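Local coordinates for isocitrate dehydrogenase [NAD] subunit 2, mitochondrial (Saccharomyces cerevisiae, PDB 3BLX), which helps carry out the NAD-dependent oxidative decarboxylation of isocitrate to 2-oxoglutarate in the citric acid cycle, within an octamer of two subunit types, and also binds RNA, at residues R181-V186 and T215-L220; V129-I134 and D252-L257; K158-D163 and D197-N202; Y175-G180 and Y211-L216. All coordinates share one frame; numbering follows the deposited sequence.

Interaction 1: R181-V186 and T215-L220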
loop_
_atom_site.group_PDB
_atom_site.type_symbol
_atom_site.label_atom_id
_atom_site.label_comp_id
_atom_site.label_asym_id
_atom_site.label_seq_id
_atom_site.Cartn_x
_atom_site.Cartn_y
_atom_site.Cartn_z
ATOM N N ARG B 181 0.193 -32.989 54.355
ATOM C CA ARG B 181 1.459 -32.624 53.758
ATOM C C ARG B 181 2.063 -31.451 54.520
ATOM O O ARG B 181 1.375 -30.463 54.844
ATOM C CB ARG B 181 1.288 -32.305 52.272
ATOM C CG ARG B 181 1.426 -33.501 51.332
ATOM C CD ARG B 181 0.595 -33.287 50.075
ATOM N NE ARG B 181 1.293 -33.641 48.839
ATOM C CZ ARG B 181 0.901 -34.601 48.010
ATOM N NH1 ARG B 181 -0.181 -35.305 48.292
ATOM N NH2 ARG B 181 1.588 -34.850 46.905
ATOM N N PRO B 182 3.358 -31.566 54.816
ATOM C CA PRO B 182 4.114 -30.597 55.612
ATOM C C PRO B 182 4.268 -29.236 54.903
ATOM O O PRO B 182 3.980 -28.219 55.545
ATOM C CB PRO B 182 5.492 -31.264 55.790
ATOM C CG PRO B 182 5.405 -32.603 55.158
ATOM C CD PRO B 182 4.201 -32.644 54.273
ATOM N N ARG B 183 4.692 -29.220 53.629
ATOM C CA ARG B 183 5.075 -27.975 52.936
ATOM C C ARG B 183 4.032 -27.448 51.978
ATOM O O ARG B 183 3.459 -28.209 51.214
ATOM C CB ARG B 183 6.350 -28.158 52.111
ATOM C CG ARG B 183 7.385 -29.034 52.718
ATOM C CD ARG B 183 8.044 -29.822 51.613
ATOM N NE ARG B 183 8.949 -29.026 50.793
ATOM C CZ ARG B 183 9.455 -29.432 49.632
ATOM N NH1 ARG B 183 9.123 -30.616 49.146
ATOM N NH2 ARG B 183 10.288 -28.656 48.954
ATOM N N VAL B 184 3.796 -26.137 52.007
ATOM C CA VAL B 184 3.157 -25.495 50.867
ATOM C C VAL B 184 4.176 -24.593 50.211
ATOM O O VAL B 184 4.832 -23.787 50.859
ATOM C CB VAL B 184 1.852 -24.753 51.196
ATOM C CG1 VAL B 184 1.265 -25.247 52.515
ATOM C CG2 VAL B 184 2.073 -23.282 51.205
ATOM N N ILE B 185 4.356 -24.815 48.924
ATOM C CA ILE B 185 5.288 -24.049 48.116
ATOM C C ILE B 185 4.556 -23.021 47.250
ATOM O O ILE B 185 3.736 -23.388 46.406
ATOM C CB ILE B 185 6.064 -24.989 47.203
ATOM C CG1 ILE B 185 6.815 -26.020 48.058
ATOM C CG2 ILE B 185 6.969 -24.203 46.295
ATOM C CD1 ILE B 185 7.531 -27.057 47.255
ATOM N N VAL B 186 4.824 -21.741 47.483
ATOM C CA VAL B 186 4.339 -20.709 46.588
ATOM C C VAL B 186 5.319 -20.595 45.427
ATOM O O VAL B 186 6.513 -20.394 45.642
ATOM C CB VAL B 186 4.227 -19.344 47.269
ATOM C CG1 VAL B 186 4.040 -18.304 46.223
ATOM C CG2 VAL B 186 3.066 -19.307 48.218
ATOM N N THR B 215 4.878 -25.790 56.810
ATOM C CA THR B 215 6.067 -25.066 56.375
ATOM C C THR B 215 5.822 -24.375 55.030
ATOM O O THR B 215 5.491 -25.017 54.041
ATOM C CB THR B 215 7.257 -26.017 56.214
ATOM O OG1 THR B 215 7.348 -26.858 57.363
ATOM C CG2 THR B 215 8.558 -25.239 56.039
ATOM N N LEU B 216 5.990 -23.062 54.999
ATOM C CA LEU B 216 5.920 -22.296 53.756
ATOM C C LEU B 216 7.289 -22.125 53.105
ATOM O O LEU B 216 8.180 -21.505 53.679
ATOM C CB LEU B 216 5.318 -20.911 54.015
ATOM C CG LEU B 216 5.288 -19.980 52.806
ATOM C CD1 LEU B 216 4.398 -20.601 51.757
ATOM C CD2 LEU B 216 4.779 -18.587 53.152
ATOM N N GLU B 217 7.457 -22.671 51.907
ATOM C CA GLU B 217 8.625 -22.339 51.090
ATOM C C GLU B 217 8.162 -21.543 49.890
ATOM O O GLU B 217 7.024 -21.707 49.432
ATOM C CB GLU B 217 9.350 -23.593 50.607
ATOM C CG GLU B 217 9.594 -24.626 51.706
ATOM C CD GLU B 217 10.353 -25.845 51.215
ATOM O OE1 GLU B 217 10.713 -25.884 50.014
ATOM O OE2 GLU B 217 10.589 -26.763 52.033
ATOM N N THR B 218 9.036 -20.680 49.382
ATOM C CA THR B 218 8.781 -20.008 48.108
ATOM C C THR B 218 9.788 -20.483 47.070
ATOM O O THR B 218 10.947 -20.767 47.406
ATOM C CB THR B 218 8.838 -18.464 48.229
ATOM O OG1 THR B 218 10.177 -18.043 48.526
ATOM C CG2 THR B 218 7.859 -17.959 49.299
ATOM N N GLU B 219 9.361 -20.576 45.811
ATOM C CA GLU B 219 10.278 -21.039 44.776
ATOM C C GLU B 219 10.071 -20.333 43.430
ATOM O O GLU B 219 8.929 -20.100 43.041
ATOM C CB GLU B 219 10.129 -22.550 44.633
ATOM C CG GLU B 219 11.387 -23.261 44.181
ATOM C CD GLU B 219 11.338 -24.750 44.505
ATOM O OE1 GLU B 219 10.226 -25.292 44.725
ATOM O OE2 GLU B 219 12.417 -25.381 44.546
ATOM N N LEU B 220 11.163 -19.996 42.738
ATOM C CA LEU B 220 11.074 -19.373 41.416
ATOM C C LEU B 220 10.486 -20.396 40.488
ATOM O O LEU B 220 10.875 -21.550 40.546
ATOM C CB LEU B 220 12.444 -18.943 40.882
ATOM C CG LEU B 220 13.049 -17.615 41.340
ATOM C CD1 LEU B 220 14.259 -17.245 40.473
ATOM C CD2 LEU B 220 12.002 -16.503 41.329
#
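Strands 183-186 and 215-220 run parallel, their short axes 4.6 Å apart, and five backbone hydrogen bonds join them from Thr-215 N to Pro-182 O through to Glu-219 N to Val-186 O. Above this backbone the side chain of Arg-183 reaches across the strand pair. Its CB passes near the carbonyl oxygen of Thr-215; CG stands beside the backbone N (chi1 -37°), and CG and CD both skirt Glu-217 OE2. Bends at chi2 and chi3 then turn the guanidinium onto the carboxylate. NE binds Glu-217 OE2 at 3.1 Å and NH2 binds OE1 at 3.0 Å, the latter nearly straight at 170°. Both oxygens lie close to the guanidinium plane, yet the nitrogens approach from above the carboxylate plane, the two planes being 53° apart. Ile-185 CD1 covers one guanidinium face off-centre, near its rim, and NH1 continues to Asp-237 and the carbonyl of Ala-234. On the other side of the sheet Leu-216 CD1 touches Val-184 CG2 at 3.6 Å and Val-186 CG2 at 4.0 Å, beneath helices 162-178 and 195-208. The contact thus pairs the two strands of a beta-alpha-beta unit with helix 195-208 as its crossover. With two carboxylates around it, the Arg-183 guanidinium is expected to stay charged, its tilted grip adding an ionic tie to the backbone pairing.

Interaction 2: V129-I134 and D252-L257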
loop_
_atom_site.group_PDB
_atom_site.type_symbol
_atom_site.label_atom_id
_atom_site.label_comp_id
_atom_site.label_asym_id
_atom_site.label_seq_id
_atom_site.Cartn_x
_atom_site.Cartn_y
_atom_site.Cartn_z
ATOM N N VAL B 129 5.536 -40.082 40.761
ATOM C CA VAL B 129 5.074 -38.714 40.826
ATOM C C VAL B 129 3.738 -38.625 41.573
ATOM O O VAL B 129 2.813 -39.366 41.304
ATOM C CB VAL B 129 5.062 -38.030 39.415
ATOM C CG1 VAL B 129 5.337 -39.012 38.327
ATOM C CG2 VAL B 129 3.770 -37.285 39.160
ATOM N N ASP B 130 3.665 -37.728 42.542
ATOM C CA ASP B 130 2.415 -37.482 43.243
ATOM C C ASP B 130 2.317 -35.985 43.551
ATOM O O ASP B 130 2.641 -35.536 44.641
ATOM C CB ASP B 130 2.307 -38.355 44.505
ATOM C CG ASP B 130 0.950 -38.253 45.167
ATOM O OD1 ASP B 130 0.139 -37.402 44.723
ATOM O OD2 ASP B 130 0.694 -39.012 46.133
ATOM N N LEU B 131 1.856 -35.222 42.567
ATOM C CA LEU B 131 1.914 -33.774 42.635
ATOM C C LEU B 131 0.555 -33.175 42.918
ATOM O O LEU B 131 -0.455 -33.683 42.459
ATOM C CB LEU B 131 2.458 -33.243 41.318
ATOM C CG LEU B 131 3.897 -33.676 41.095
ATOM C CD1 LEU B 131 4.359 -33.445 39.666
ATOM C CD2 LEU B 131 4.790 -32.966 42.094
ATOM N N VAL B 132 0.532 -32.090 43.683
ATOM C CA VAL B 132 -0.710 -31.353 43.917
ATOM C C VAL B 132 -0.488 -29.858 43.654
ATOM O O VAL B 132 0.350 -29.236 44.310
ATOM C CB VAL B 132 -1.258 -31.565 45.353
ATOM C CG1 VAL B 132 -2.523 -30.784 45.550
ATOM C CG2 VAL B 132 -1.526 -33.017 45.588
ATOM N N LEU B 133 -1.230 -29.299 42.690
ATOM C CA LEU B 133 -1.152 -27.878 42.353
ATOM C C LEU B 133 -2.492 -27.160 42.542
ATOM O O LEU B 133 -3.499 -27.581 42.005
ATOM C CB LEU B 133 -0.671 -27.706 40.920
ATOM C CG LEU B 133 -0.534 -26.258 40.427
ATOM C CD1 LEU B 133 0.479 -25.519 41.254
ATOM C CD2 LEU B 133 -0.153 -26.181 38.964
ATOM N N ILE B 134 -2.511 -26.093 43.328
ATOM C CA ILE B 134 -3.702 -25.277 43.455
ATOM C C ILE B 134 -3.446 -23.954 42.714
ATOM O O ILE B 134 -2.463 -23.270 42.958
ATOM C CB ILE B 134 -4.069 -24.991 44.925
ATOM C CG1 ILE B 134 -4.709 -26.210 45.581
ATOM C CG2 ILE B 134 -5.096 -23.908 45.009
ATOM C CD1 ILE B 134 -3.762 -27.262 45.946
ATOM N N ASP B 252 -0.514 -28.541 33.427
ATOM C CA ASP B 252 -0.403 -29.376 32.221
ATOM C C ASP B 252 0.964 -30.067 32.105
ATOM O O ASP B 252 1.095 -31.128 31.511
ATOM C CB ASP B 252 -0.701 -28.557 30.951
ATOM C CG ASP B 252 -2.187 -28.596 30.542
ATOM O OD1 ASP B 252 -3.085 -28.501 31.417
ATOM O OD2 ASP B 252 -2.456 -28.704 29.320
ATOM N N LEU B 253 1.979 -29.448 32.680
ATOM C CA LEU B 253 3.292 -30.052 32.785
ATOM C C LEU B 253 3.288 -31.186 33.826
ATOM O O LEU B 253 3.911 -32.211 33.637
ATOM C CB LEU B 253 4.298 -28.968 33.158
ATOM C CG LEU B 253 5.766 -29.286 33.309
ATOM C CD1 LEU B 253 6.592 -28.065 32.997
ATOM C CD2 LEU B 253 6.018 -29.734 34.701
ATOM N N ASN B 254 2.574 -30.994 34.921
ATOM C CA ASN B 254 2.410 -32.043 35.916
ATOM C C ASN B 254 1.727 -33.283 35.329
ATOM O O ASN B 254 2.136 -34.414 35.567
ATOM C CB ASN B 254 1.658 -31.515 37.158
ATOM C CG ASN B 254 2.478 -30.496 37.955
ATOM O OD1 ASN B 254 3.682 -30.319 37.712
ATOM N ND2 ASN B 254 1.835 -29.828 38.913
ATOM N N SER B 255 0.688 -33.064 34.544
ATOM C CA SER B 255 -0.030 -34.164 33.926
ATOM C C SER B 255 0.832 -34.872 32.883
ATOM O O SER B 255 0.646 -36.058 32.606
ATOM C CB SER B 255 -1.358 -33.678 33.328
ATOM O OG SER B 255 -2.258 -33.311 34.366
ATOM N N GLY B 256 1.777 -34.146 32.302
ATOM C CA GLY B 256 2.736 -34.743 31.383
ATOM C C GLY B 256 3.718 -35.632 32.137
ATOM O O GLY B 256 4.251 -36.598 31.586
ATOM N N LEU B 257 3.955 -35.312 33.409
ATOM C CA LEU B 257 4.864 -36.101 34.205
ATOM C C LEU B 257 4.169 -37.383 34.647
ATOM O O LEU B 257 4.731 -38.466 34.574
ATOM C CB LEU B 257 5.359 -35.307 35.411
ATOM C CG LEU B 257 6.338 -34.192 35.046
ATOM C CD1 LEU B 257 6.695 -33.327 36.246
ATOM C CD2 LEU B 257 7.565 -34.772 34.385
#
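Asn-254 is the central side chain of the first shell, meeting two leucines of strand 130-134 from helix 252-257. The side chain crosses each of them at about a right angle: OD1 comes to 3.7 Å from Leu-131 CD1, and ND2 to 3.8 Å from Leu-133 CB. These are van der Waals contacts, since no hydrogen bond links the two segments. One helical turn on, Leu-257 CD1 meets the same Leu-131 CD1 at 4.1 Å, tip to tip. At the end of the contact, Val-129 CG1 rests against the carbonyl oxygen of Leu-257 at 3.8 Å.

Torsions differ between the leucines: Leu-131 has CG anti to the carbonyl carbon (chi1 -65°), whereas Leu-133 has CG anti to the backbone N (chi1 -180°). Alternation along the strand and the residue before it sends Val-129, Leu-131 and Leu-133 toward the helix and Val-132 away from it. In the next shell, strand 109-117 holds the backbone of Leu-131 and Leu-133, while strand 238-242 pairs with Val-132 and Ile-134. Arg-114, a substrate-binding residue by similarity, forms a salt bridge with Asp-252, a probable metal ligand on this helix.

A helix laid antiparallel on a sheet strand, 168° between directions and 9.4 Å between axes, is alpha/beta layering; here it underlies the probable magnesium and isocitrate site of the isocitrate and isopropylmalate dehydrogenase fold.

Interaction 3: K158-D163 and D197-N202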
loop_
_atom_site.group_PDB
_atom_site.type_symbol
_atom_site.label_atom_id
_atom_site.label_comp_id
_atom_site.label_asym_id
_atom_site.label_seq_id
_atom_site.Cartn_x
_atom_site.Cartn_y
_atom_site.Cartn_z
ATOM N N LYS B 158 -3.468 -6.856 32.903
ATOM C CA LYS B 158 -3.780 -7.983 33.808
ATOM C C LYS B 158 -3.798 -7.524 35.269
ATOM O O LYS B 158 -3.015 -6.671 35.680
ATOM C CB LYS B 158 -2.787 -9.143 33.636
ATOM C CG LYS B 158 -3.022 -10.001 32.396
ATOM C CD LYS B 158 -1.803 -10.863 32.089
ATOM C CE LYS B 158 -1.719 -11.211 30.599
ATOM N NZ LYS B 158 -0.357 -11.680 30.185
ATOM N N LEU B 159 -4.700 -8.097 36.043
ATOM C CA LEU B 159 -4.915 -7.656 37.403
ATOM C C LEU B 159 -4.624 -8.771 38.376
ATOM O O LEU B 159 -4.951 -9.936 38.116
ATOM C CB LEU B 159 -6.377 -7.282 37.571
ATOM C CG LEU B 159 -6.594 -5.976 38.290
ATOM C CD1 LEU B 159 -5.983 -4.894 37.469
ATOM C CD2 LEU B 159 -8.065 -5.763 38.410
ATOM N N ILE B 160 -4.019 -8.412 39.499
ATOM C CA ILE B 160 -3.916 -9.331 40.638
ATOM C C ILE B 160 -4.275 -8.599 41.946
ATOM O O ILE B 160 -3.835 -7.483 42.161
ATOM C CB ILE B 160 -2.523 -10.031 40.707
ATOM C CG1 ILE B 160 -2.601 -11.327 41.486
ATOM C CG2 ILE B 160 -1.499 -9.168 41.368
ATOM C CD1 ILE B 160 -1.236 -11.885 41.827
ATOM N N THR B 161 -5.096 -9.203 42.798
ATOM C CA THR B 161 -5.517 -8.538 44.043
ATOM C C THR B 161 -5.146 -9.334 45.277
ATOM O O THR B 161 -5.091 -10.557 45.228
ATOM C CB THR B 161 -7.047 -8.261 44.120
ATOM O OG1 THR B 161 -7.774 -9.496 44.189
ATOM C CG2 THR B 161 -7.537 -7.426 42.942
ATOM N N ARG B 162 -4.902 -8.619 46.375
ATOM C CA ARG B 162 -4.642 -9.220 47.681
ATOM C C ARG B 162 -5.799 -10.145 48.078
ATOM O O ARG B 162 -5.566 -11.287 48.453
ATOM C CB ARG B 162 -4.393 -8.129 48.735
ATOM C CG ARG B 162 -4.836 -8.494 50.143
ATOM C CD ARG B 162 -4.235 -7.569 51.193
ATOM N NE ARG B 162 -2.910 -8.002 51.642
ATOM C CZ ARG B 162 -1.771 -7.654 51.045
ATOM N NH1 ARG B 162 -1.800 -6.874 49.967
ATOM N NH2 ARG B 162 -0.605 -8.086 51.516
ATOM N N ASP B 163 -7.040 -9.679 47.949
ATOM C CA ASP B 163 -8.200 -10.492 48.339
ATOM C C ASP B 163 -8.236 -11.859 47.652
ATOM O O ASP B 163 -8.342 -12.885 48.307
ATOM C CB ASP B 163 -9.512 -9.746 48.082
ATOM C CG ASP B 163 -9.758 -8.606 49.068
ATOM O OD1 ASP B 163 -8.992 -8.483 50.055
ATOM O OD2 ASP B 163 -10.729 -7.836 48.852
ATOM N N ASP B 197 4.123 -10.448 41.778
ATOM C CA ASP B 197 4.492 -11.668 42.457
ATOM C C ASP B 197 4.906 -11.342 43.880
ATOM O O ASP B 197 4.662 -12.116 44.795
ATOM C CB ASP B 197 5.596 -12.404 41.694
ATOM C CG ASP B 197 5.085 -13.052 40.401
ATOM O OD1 ASP B 197 4.335 -14.052 40.481
ATOM O OD2 ASP B 197 5.433 -12.565 39.301
ATOM N N GLY B 198 5.507 -10.182 44.070
ATOM C CA GLY B 198 5.788 -9.703 45.405
ATOM C C GLY B 198 4.541 -9.643 46.277
ATOM O O GLY B 198 4.633 -9.856 47.477
ATOM N N LEU B 199 3.378 -9.344 45.694
ATOM C CA LEU B 199 2.166 -9.206 46.498
ATOM C C LEU B 199 1.636 -10.573 46.867
ATOM O O LEU B 199 1.121 -10.790 47.962
ATOM C CB LEU B 199 1.104 -8.376 45.758
ATOM C CG LEU B 199 -0.339 -8.403 46.267
ATOM C CD1 LEU B 199 -1.060 -7.179 45.782
ATOM C CD2 LEU B 199 -1.086 -9.649 45.804
ATOM N N PHE B 200 1.766 -11.503 45.934
ATOM C CA PHE B 200 1.303 -12.856 46.135
ATOM C C PHE B 200 2.125 -13.542 47.208
ATOM O O PHE B 200 1.566 -14.210 48.047
ATOM C CB PHE B 200 1.396 -13.624 44.831
ATOM C CG PHE B 200 0.654 -14.922 44.835
ATOM C CD1 PHE B 200 -0.725 -14.946 44.702
ATOM C CD2 PHE B 200 1.333 -16.120 44.943
ATOM C CE1 PHE B 200 -1.429 -16.151 44.688
ATOM C CE2 PHE B 200 0.641 -17.328 44.928
ATOM C CZ PHE B 200 -0.747 -17.340 44.800
ATOM N N VAL B 201 3.447 -13.364 47.177
ATOM C CA VAL B 201 4.339 -13.935 48.185
ATOM C C VAL B 201 4.115 -13.312 49.567
ATOM O O VAL B 201 4.108 -14.016 50.556
ATOM C CB VAL B 201 5.828 -13.789 47.794
ATOM C CG1 VAL B 201 6.733 -14.100 48.988
ATOM C CG2 VAL B 201 6.166 -14.703 46.626
ATOM N N ASN B 202 3.918 -11.999 49.634
ATOM C CA ASN B 202 3.667 -11.329 50.907
ATOM C C ASN B 202 2.398 -11.826 51.557
ATOM O O ASN B 202 2.344 -11.991 52.755
ATOM C CB ASN B 202 3.589 -9.802 50.763
ATOM C CG ASN B 202 4.948 -9.161 50.567
ATOM O OD1 ASN B 202 5.982 -9.822 50.681
ATOM N ND2 ASN B 202 4.949 -7.865 50.258
#
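Leu-199 carries CG anti to its backbone N (chi1 165°), which extends the side chain from helix 197-202 toward the end of strand 158-161. Ile-160, with CG1 anti to the backbone N (chi1 -157°) and an extended chi2, reaches back from the strand with CD1 at its tip. The Leu-199 branches close on the strand-to-helix corner: CD2 comes to 4.0 Å from Arg-162 N and 4.1 Å from Thr-161 C, and touches Ile-160 CG2 at 4.5 Å. CD1 of Leu-199 lies 4.3 Å from Arg-162 NH1, obliquely to the guanidinium. Ile-160 CD1 approaches Phe-200 CD1 at 4.2 Å, oblique to the ring. Every contact between the segments is van der Waals.

The helix and strand run roughly parallel, at 21° and 8.9 Å between axes, where the 140-148/153-161 hairpin passes into helix 162-178. Strand 158-161 pairs antiparallel with a strand of a neighbouring subunit 1, so its sheet continues across the interface, the clasp-like region known in this enzyme family. Thr-161 is the N-cap of helix 162-178: its OG1 bonds Ala-164 N and Glu-139. Leu-199 also packs on Gly-146 of that subunit 1, and Phe-200 on Ser-165, Ile-169 and Val-186.

Interaction 4: Y175-G180 and Y211-L216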
loop_
_atom_site.group_PDB
_atom_site.type_symbol
_atom_site.label_atom_id
_atom_site.label_comp_id
_atom_site.label_asym_id
_atom_site.label_seq_id
_atom_site.Cartn_x
_atom_site.Cartn_y
_atom_site.Cartn_z
ATOM N N TYR B 175 -5.773 -27.282 52.664
ATOM C CA TYR B 175 -5.806 -28.486 51.866
ATOM C C TYR B 175 -4.539 -29.304 52.106
ATOM O O TYR B 175 -4.544 -30.522 51.981
ATOM C CB TYR B 175 -5.948 -28.122 50.376
ATOM C CG TYR B 175 -6.149 -29.311 49.461
ATOM C CD1 TYR B 175 -5.064 -29.920 48.816
ATOM C CD2 TYR B 175 -7.426 -29.833 49.248
ATOM C CE1 TYR B 175 -5.250 -31.016 47.984
ATOM C CE2 TYR B 175 -7.626 -30.926 48.424
ATOM C CZ TYR B 175 -6.538 -31.520 47.791
ATOM O OH TYR B 175 -6.749 -32.616 46.970
ATOM N N ALA B 176 -3.445 -28.643 52.438
ATOM C CA ALA B 176 -2.235 -29.376 52.743
ATOM C C ALA B 176 -2.407 -30.084 54.096
ATOM O O ALA B 176 -2.099 -31.267 54.246
ATOM C CB ALA B 176 -1.063 -28.451 52.760
ATOM N N ARG B 177 -2.911 -29.343 55.076
ATOM C CA ARG B 177 -3.285 -29.910 56.359
ATOM C C ARG B 177 -4.255 -31.086 56.169
ATOM O O ARG B 177 -4.006 -32.183 56.650
ATOM C CB ARG B 177 -3.890 -28.817 57.231
ATOM C CG ARG B 177 -4.691 -29.294 58.410
ATOM C CD ARG B 177 -5.388 -28.109 59.080
ATOM N NE ARG B 177 -4.415 -27.243 59.735
ATOM C CZ ARG B 177 -4.702 -26.044 60.221
ATOM N NH1 ARG B 177 -5.942 -25.588 60.093
ATOM N NH2 ARG B 177 -3.762 -25.306 60.824
ATOM N N ALA B 178 -5.335 -30.865 55.430
ATOM C CA ALA B 178 -6.347 -31.894 55.168
ATOM C C ALA B 178 -5.917 -33.177 54.409
ATOM O O ALA B 178 -6.641 -34.160 54.414
ATOM C CB ALA B 178 -7.567 -31.269 54.487
ATOM N N ILE B 179 -4.768 -33.186 53.760
ATOM C CA ILE B 179 -4.306 -34.404 53.116
ATOM C C ILE B 179 -2.958 -34.814 53.694
ATOM O O ILE B 179 -2.275 -35.673 53.128
ATOM C CB ILE B 179 -4.140 -34.248 51.582
ATOM C CG1 ILE B 179 -3.206 -33.087 51.240
ATOM C CG2 ILE B 179 -5.467 -34.036 50.902
ATOM C CD1 ILE B 179 -2.813 -33.055 49.775
ATOM N N GLY B 180 -2.566 -34.180 54.800
ATOM C CA GLY B 180 -1.323 -34.508 55.484
ATOM C C GLY B 180 -0.016 -34.232 54.747
ATOM O O GLY B 180 0.801 -35.115 54.528
ATOM N N TYR B 211 -0.834 -20.833 60.327
ATOM C CA TYR B 211 -0.737 -22.266 60.080
ATOM C C TYR B 211 0.657 -22.761 60.443
ATOM O O TYR B 211 1.511 -22.957 59.572
ATOM C CB TYR B 211 -1.068 -22.586 58.618
ATOM C CG TYR B 211 -2.436 -22.103 58.167
ATOM C CD1 TYR B 211 -2.625 -20.803 57.715
ATOM C CD2 TYR B 211 -3.539 -22.936 58.200
ATOM C CE1 TYR B 211 -3.875 -20.346 57.313
ATOM C CE2 TYR B 211 -4.801 -22.487 57.801
ATOM C CZ TYR B 211 -4.958 -21.185 57.353
ATOM O OH TYR B 211 -6.181 -20.695 56.944
ATOM N N PRO B 212 0.899 -22.940 61.748
ATOM C CA PRO B 212 2.226 -23.234 62.298
ATOM C C PRO B 212 2.627 -24.660 62.006
ATOM O O PRO B 212 3.814 -24.939 61.935
ATOM C CB PRO B 212 2.041 -23.028 63.801
ATOM C CG PRO B 212 0.725 -22.288 63.941
ATOM C CD PRO B 212 -0.104 -22.758 62.803
ATOM N N ASP B 213 1.642 -25.541 61.826
ATOM C CA ASP B 213 1.895 -26.948 61.481
ATOM C C ASP B 213 2.407 -27.123 60.064
ATOM O O ASP B 213 2.844 -28.209 59.674
ATOM C CB ASP B 213 0.647 -27.817 61.659
ATOM C CG ASP B 213 -0.617 -27.204 61.054
ATOM O OD1 ASP B 213 -0.947 -26.021 61.344
ATOM O OD2 ASP B 213 -1.305 -27.947 60.315
ATOM N N LEU B 214 2.344 -26.050 59.292
ATOM C CA LEU B 214 2.746 -26.112 57.903
ATOM C C LEU B 214 3.977 -25.258 57.626
ATOM O O LEU B 214 4.111 -24.155 58.155
ATOM C CB LEU B 214 1.584 -25.660 57.044
ATOM C CG LEU B 214 0.661 -26.750 56.493
ATOM C CD1 LEU B 214 0.960 -28.089 57.098
ATOM C CD2 LEU B 214 -0.754 -26.363 56.730
ATOM N N THR B 215 4.878 -25.790 56.810
ATOM C CA THR B 215 6.067 -25.066 56.375
ATOM C C THR B 215 5.822 -24.375 55.030
ATOM O O THR B 215 5.491 -25.017 54.041
ATOM C CB THR B 215 7.257 -26.017 56.214
ATOM O OG1 THR B 215 7.348 -26.858 57.363
ATOM C CG2 THR B 215 8.558 -25.239 56.039
ATOM N N LEU B 216 5.990 -23.062 54.999
ATOM C CA LEU B 216 5.920 -22.296 53.756
ATOM C C LEU B 216 7.289 -22.125 53.105
ATOM O O LEU B 216 8.180 -21.505 53.679
ATOM C CB LEU B 216 5.318 -20.911 54.015
ATOM C CG LEU B 216 5.288 -19.980 52.806
ATOM C CD1 LEU B 216 4.398 -20.601 51.757
ATOM C CD2 LEU B 216 4.779 -18.587 53.152
#
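The ionic part of the contact is one side-on salt bridge between Arg-177, on the last turn of helix 162-178, and Asp-213 in the turn before strand 215-220. Arg-177 extends with CG anti to the backbone N and bends at chi3, bringing NE and NH2 to face the carboxylate. NE donates to Asp-213 OD2 at 3.2 Å and NH2 to Asp-213 OD1 at 3.0 Å, each bond 168° at the hydrogen. Both oxygens use their syn lone pairs, and the two flat groups lie only 18° apart. This is the nearly coplanar bidentate arrangement. Asp-213 reaches it with CG lodged between backbone N and carbonyl carbon.

The contact with Tyr-211 is of another kind. Its CD2 lies over one guanidinium face, 3.5 Å from Arg-177 NH2, although the planes are 42° apart and thus not stacked. The same ring also meets that of Phe-173, the two planes nearly parallel.

Apolar packing accompanies these contacts: Leu-214 CD2 touches Arg-177 CB at 4.0 Å, and Leu-214 CG lies 4.4 Å from Ala-176 CB.

Backbone bonds shape both partners. A type I turn from Tyr-211 to Leu-214, closed by Leu-214 N to Tyr-211 O, presents Asp-213. A Schellman motif with Gly-180 at C-prime, its phi positive, ends the helix, through Gly-180 N to Arg-177 O and Arg-181 N to Ala-176 O. Two well-aligned bonds fix the rotation of the guanidinium, and the carboxylate probably offsets part of its charge; Arg-177 and Asp-213 being exposed, solvent probably weakens the electrostatic gain.

How the interactions relate
Along the chain the segments come in the order 129-134, 158-163, 175-180, 181-186, 197-202, 211-216, 215-220 and 252-257, so the loop closed by interaction 2 encloses the other three. Interactions 1 and 4 are closest, centres about 10 Å apart, sharing Thr-215 and Leu-216. The centre of interaction 2 is about 16 Å from that of interaction 1, and its strand 130-134 belongs to the same mixed sheet; Tyr-175 of interaction 4 packs on its Val-132 and Ile-134. Interaction 3, about 17 Å from interaction 1 centre to centre, meets it through Phe-200 on Val-186. Helices 162-178 and 195-208 thus lie between this sheet and strand 153-161, whose sheet runs on into subunit 1.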